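Local coordinates for phenolic acid decarboxylase (Sedimentibacter hydroxybenzoicus, PDB 7AE5), which catalyses the reversible, non-oxidative decarboxylation of 4-hydroxybenzoate and 3,4-dihydroxybenzoate, using prenylated FMN and manganese, at residues Asp413-Met423 / Gly433-Asp441. Sequence-based numbering, arbitrary orientation.
Sequences DVSIIENCPGM and GMHTKMIID. With RB (rubidium ion), chain Q.
K437 reaches across to the end of strand 414-421, where its NZ donates to P421 O (3.0 Å), nearly in line with the carbonyl. NZ also donates to ND1 of H435 (3.1 Å), M379 O and S382 O, so its protons must be shared among four acceptors. CG, anti to the carbonyl carbon (chi1 -54°), lies against CB of C420 (3.6 Å), and a bend at chi2 turns the extended end toward P421. With an alanine in its place, P421 O and ND1 of H435 would probably lose their shared donor, leaving the imidazole less firmly fixed. CA of G422 sits over one face of the H435 ring in a CH-pi contact, 3.7 Å from the centroid, and D426 bonds NE2.

A beta bulge between I417 and C420 shifts the register by one. On one face CD1 of I416 touches CG of M438 (3.5 Å), side by side. On the other, I417 and I439 meet through their CD1 methyls (3.7 Å). At the far end a rubidium ion joins the strands, held by both carboxylate oxygens of D413, D441 O, R407 O, T443 O and a water. H409 N also bonds D413 OD2.

Both strands lie in the UbiD C-terminal domain, in a mixed sheet. Strand 434-441 runs parallel to 384-388 and antiparallel to 414-421, one of two edge strands within the chain. I439 packs on helix 364-372, and V414 and M438 meet another subunit.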
loop_
_atom_site.group_PDB
_atom_site.type_symbol
_atom_site.label_atom_id
_atom_site.label_comp_id
_atom_site.label_asym_id
_atom_site.label_seq_id
_atom_site.Cartn_x
_atom_site.Cartn_y
_atom_site.Cartn_z
ATOM N N ASP C 413 -11.680 1.230 5.694
ATOM C CA ASP C 413 -12.341 0.142 6.411
ATOM C C ASP C 413 -11.732 -1.231 6.121
ATOM O O ASP C 413 -12.183 -2.221 6.708
ATOM C CB ASP C 413 -13.849 0.110 6.082
ATOM C CG ASP C 413 -14.708 1.050 6.971
ATOM O OD1 ASP C 413 -14.579 1.045 8.211
ATOM O OD2 ASP C 413 -15.581 1.764 6.434
ATOM N N VAL C 414 -10.729 -1.329 5.248
ATOM C CA VAL C 414 -10.169 -2.613 4.826
ATOM C C VAL C 414 -8.684 -2.638 5.166
ATOM O O VAL C 414 -7.918 -1.796 4.684
ATOM C CB VAL C 414 -10.382 -2.868 3.326
ATOM C CG1 VAL C 414 -9.708 -4.166 2.913
ATOM C CG2 VAL C 414 -11.866 -2.908 2.997
ATOM N N SER C 415 -8.273 -3.624 5.961
ATOM C CA SER C 415 -6.899 -3.734 6.434
ATOM C C SER C 415 -6.283 -5.044 5.963
ATOM O O SER C 415 -6.855 -6.117 6.180
ATOM C CB SER C 415 -6.842 -3.644 7.958
ATOM O OG SER C 415 -7.015 -2.303 8.374
ATOM N N ILE C 416 -5.112 -4.950 5.342
ATOM C CA ILE C 416 -4.374 -6.094 4.819
ATOM C C ILE C 416 -3.102 -6.243 5.643
ATOM O O ILE C 416 -2.248 -5.347 5.640
ATOM C CB ILE C 416 -4.049 -5.913 3.328
ATOM C CG1 ILE C 416 -5.333 -5.775 2.507
ATOM C CG2 ILE C 416 -3.223 -7.066 2.816
ATOM C CD1 ILE C 416 -6.159 -7.032 2.463
ATOM N N ILE C 417 -2.966 -7.369 6.344
ATOM C CA ILE C 417 -1.870 -7.586 7.289
ATOM C C ILE C 417 -1.102 -8.834 6.870
ATOM O O ILE C 417 -1.656 -9.940 6.878
ATOM C CB ILE C 417 -2.382 -7.716 8.730
ATOM C CG1 ILE C 417 -3.336 -6.567 9.059
ATOM C CG2 ILE C 417 -1.218 -7.734 9.710
ATOM C CD1 ILE C 417 -4.421 -6.940 10.043
ATOM N N GLU C 418 0.176 -8.663 6.541
ATOM C CA GLU C 418 0.998 -9.736 6.000
ATOM C C GLU C 418 1.717 -10.513 7.102
ATOM O O GLU C 418 1.891 -10.039 8.227
ATOM C CB GLU C 418 2.032 -9.178 5.022
ATOM C CG GLU C 418 1.442 -8.491 3.809
ATOM C CD GLU C 418 2.456 -8.314 2.699
ATOM O OE1 GLU C 418 3.611 -8.760 2.872
ATOM O OE2 GLU C 418 2.096 -7.732 1.653
ATOM N N ASN C 419 2.133 -11.732 6.748
ATOM C CA ASN C 419 3.009 -12.560 7.580
ATOM C C ASN C 419 2.380 -12.883 8.936
ATOM O O ASN C 419 3.051 -12.884 9.970
ATOM C CB ASN C 419 4.378 -11.903 7.758
ATOM C CG ASN C 419 5.501 -12.912 7.793
ATOM O OD1 ASN C 419 5.494 -13.888 7.041
ATOM N ND2 ASN C 419 6.479 -12.685 8.666
ATOM N N CYS C 420 1.091 -13.167 8.926
ATOM C CA CYS C 420 0.342 -13.620 10.086
ATOM C C CYS C 420 0.255 -15.137 10.086
ATOM O O CYS C 420 0.571 -15.790 9.087
ATOM C CB CYS C 420 -1.053 -12.995 10.071
ATOM S SG CYS C 420 -1.045 -11.220 10.371
ATOM N N PRO C 421 -0.156 -15.749 11.202
ATOM C CA PRO C 421 -0.306 -17.207 11.208
ATOM C C PRO C 421 -1.396 -17.646 10.244
ATOM O O PRO C 421 -2.393 -16.951 10.038
ATOM C CB PRO C 421 -0.682 -17.526 12.661
ATOM C CG PRO C 421 -0.238 -16.342 13.441
ATOM C CD PRO C 421 -0.444 -15.176 12.528
ATOM N N GLY C 422 -1.188 -18.811 9.641
ATOM C CA GLY C 422 -2.162 -19.360 8.723
ATOM C C GLY C 422 -2.336 -20.854 8.889
ATOM O O GLY C 422 -1.805 -21.449 9.831
ATOM N N MET C 423 -3.087 -21.471 7.979
ATOM C CA MET C 423 -3.250 -22.912 7.976
ATOM C C MET C 423 -2.938 -23.451 6.588
ATOM O O MET C 423 -3.359 -22.866 5.583
ATOM C CB MET C 423 -4.674 -23.316 8.388
ATOM C CG MET C 423 -4.931 -23.243 9.889
ATOM S SD MET C 423 -3.856 -24.343 10.832
ATOM C CE MET C 423 -4.748 -25.891 10.708
ATOM N N GLY C 433 0.921 -22.147 4.704
ATOM C CA GLY C 433 0.837 -22.118 6.147
ATOM C C GLY C 433 0.859 -20.738 6.763
ATOM O O GLY C 433 0.613 -20.615 7.970
ATOM N N MET C 434 1.160 -19.699 5.987
ATOM C CA MET C 434 1.119 -18.321 6.448
ATOM C C MET C 434 -0.059 -17.597 5.813
ATOM O O MET C 434 -0.450 -17.883 4.678
ATOM C CB MET C 434 2.420 -17.582 6.118
ATOM C CG MET C 434 3.665 -18.306 6.583
ATOM S SD MET C 434 3.885 -18.187 8.370
ATOM C CE MET C 434 3.927 -16.410 8.590
ATOM N N HIS C 435 -0.624 -16.656 6.562
ATOM C CA HIS C 435 -1.764 -15.878 6.109
ATOM C C HIS C 435 -1.380 -14.418 5.934
ATOM O O HIS C 435 -0.526 -13.884 6.648
ATOM C CB HIS C 435 -2.934 -15.962 7.096
ATOM C CG HIS C 435 -3.956 -16.994 6.741
ATOM N ND1 HIS C 435 -4.802 -17.553 7.676
ATOM C CD2 HIS C 435 -4.265 -17.576 5.559
ATOM C CE1 HIS C 435 -5.591 -18.431 7.084
ATOM N NE2 HIS C 435 -5.285 -18.465 5.798
ATOM N N THR C 436 -2.013 -13.788 4.960
ATOM C CA THR C 436 -2.165 -12.343 4.924
ATOM C C THR C 436 -3.622 -12.076 5.276
ATOM O O THR C 436 -4.524 -12.451 4.521
ATOM C CB THR C 436 -1.795 -11.768 3.562
ATOM O OG1 THR C 436 -0.371 -11.765 3.420
ATOM C CG2 THR C 436 -2.295 -10.355 3.454
ATOM N N LYS C 437 -3.851 -11.470 6.436
ATOM C CA LYS C 437 -5.203 -11.318 6.952
ATOM C C LYS C 437 -5.907 -10.136 6.301
ATOM O O LYS C 437 -5.277 -9.158 5.885
ATOM C CB LYS C 437 -5.182 -11.128 8.469
ATOM C CG LYS C 437 -4.428 -12.203 9.234
ATOM C CD LYS C 437 -5.153 -13.535 9.210
ATOM C CE LYS C 437 -4.561 -14.499 10.228
ATOM N NZ LYS C 437 -5.220 -15.832 10.186
ATOM N N MET C 438 -7.233 -10.232 6.220
ATOM C CA MET C 438 -8.070 -9.155 5.707
ATOM C C MET C 438 -9.161 -8.851 6.721
ATOM O O MET C 438 -10.008 -9.705 7.003
ATOM C CB MET C 438 -8.682 -9.512 4.349
ATOM C CG MET C 438 -9.217 -8.299 3.602
ATOM S SD MET C 438 -10.098 -8.654 2.068
ATOM C CE MET C 438 -10.147 -10.440 2.082
ATOM N N ILE C 439 -9.132 -7.640 7.268
ATOM C CA ILE C 439 -10.150 -7.153 8.190
ATOM C C ILE C 439 -11.001 -6.130 7.453
ATOM O O ILE C 439 -10.467 -5.199 6.839
ATOM C CB ILE C 439 -9.521 -6.533 9.450
ATOM C CG1 ILE C 439 -8.635 -7.549 10.169
ATOM C CG2 ILE C 439 -10.598 -6.004 10.382
ATOM C CD1 ILE C 439 -7.860 -6.949 11.324
ATOM N N ILE C 440 -12.318 -6.301 7.513
ATOM C CA ILE C 440 -13.260 -5.407 6.847
ATOM C C ILE C 440 -14.182 -4.825 7.907
ATOM O O ILE C 440 -14.924 -5.564 8.566
ATOM C CB ILE C 440 -14.064 -6.132 5.756
ATOM C CG1 ILE C 440 -13.124 -6.739 4.715
ATOM C CG2 ILE C 440 -15.037 -5.177 5.085
ATOM C CD1 ILE C 440 -13.834 -7.552 3.662
ATOM N N ASP C 441 -14.139 -3.502 8.070
ATOM C CA ASP C 441 -14.949 -2.813 9.072
ATOM C C ASP C 441 -16.213 -2.272 8.402
ATOM O O ASP C 441 -16.313 -1.098 8.031
ATOM C CB ASP C 441 -14.135 -1.710 9.749
ATOM C CG ASP C 441 -14.973 -0.852 10.681
ATOM O OD1 ASP C 441 -16.024 -1.337 11.152
ATOM O OD2 ASP C 441 -14.578 0.302 10.953
HETATM RB RB RB Q . -17.024 1.229 8.345
HETATM O O HOH W 1 -16.098 2.267 10.365
#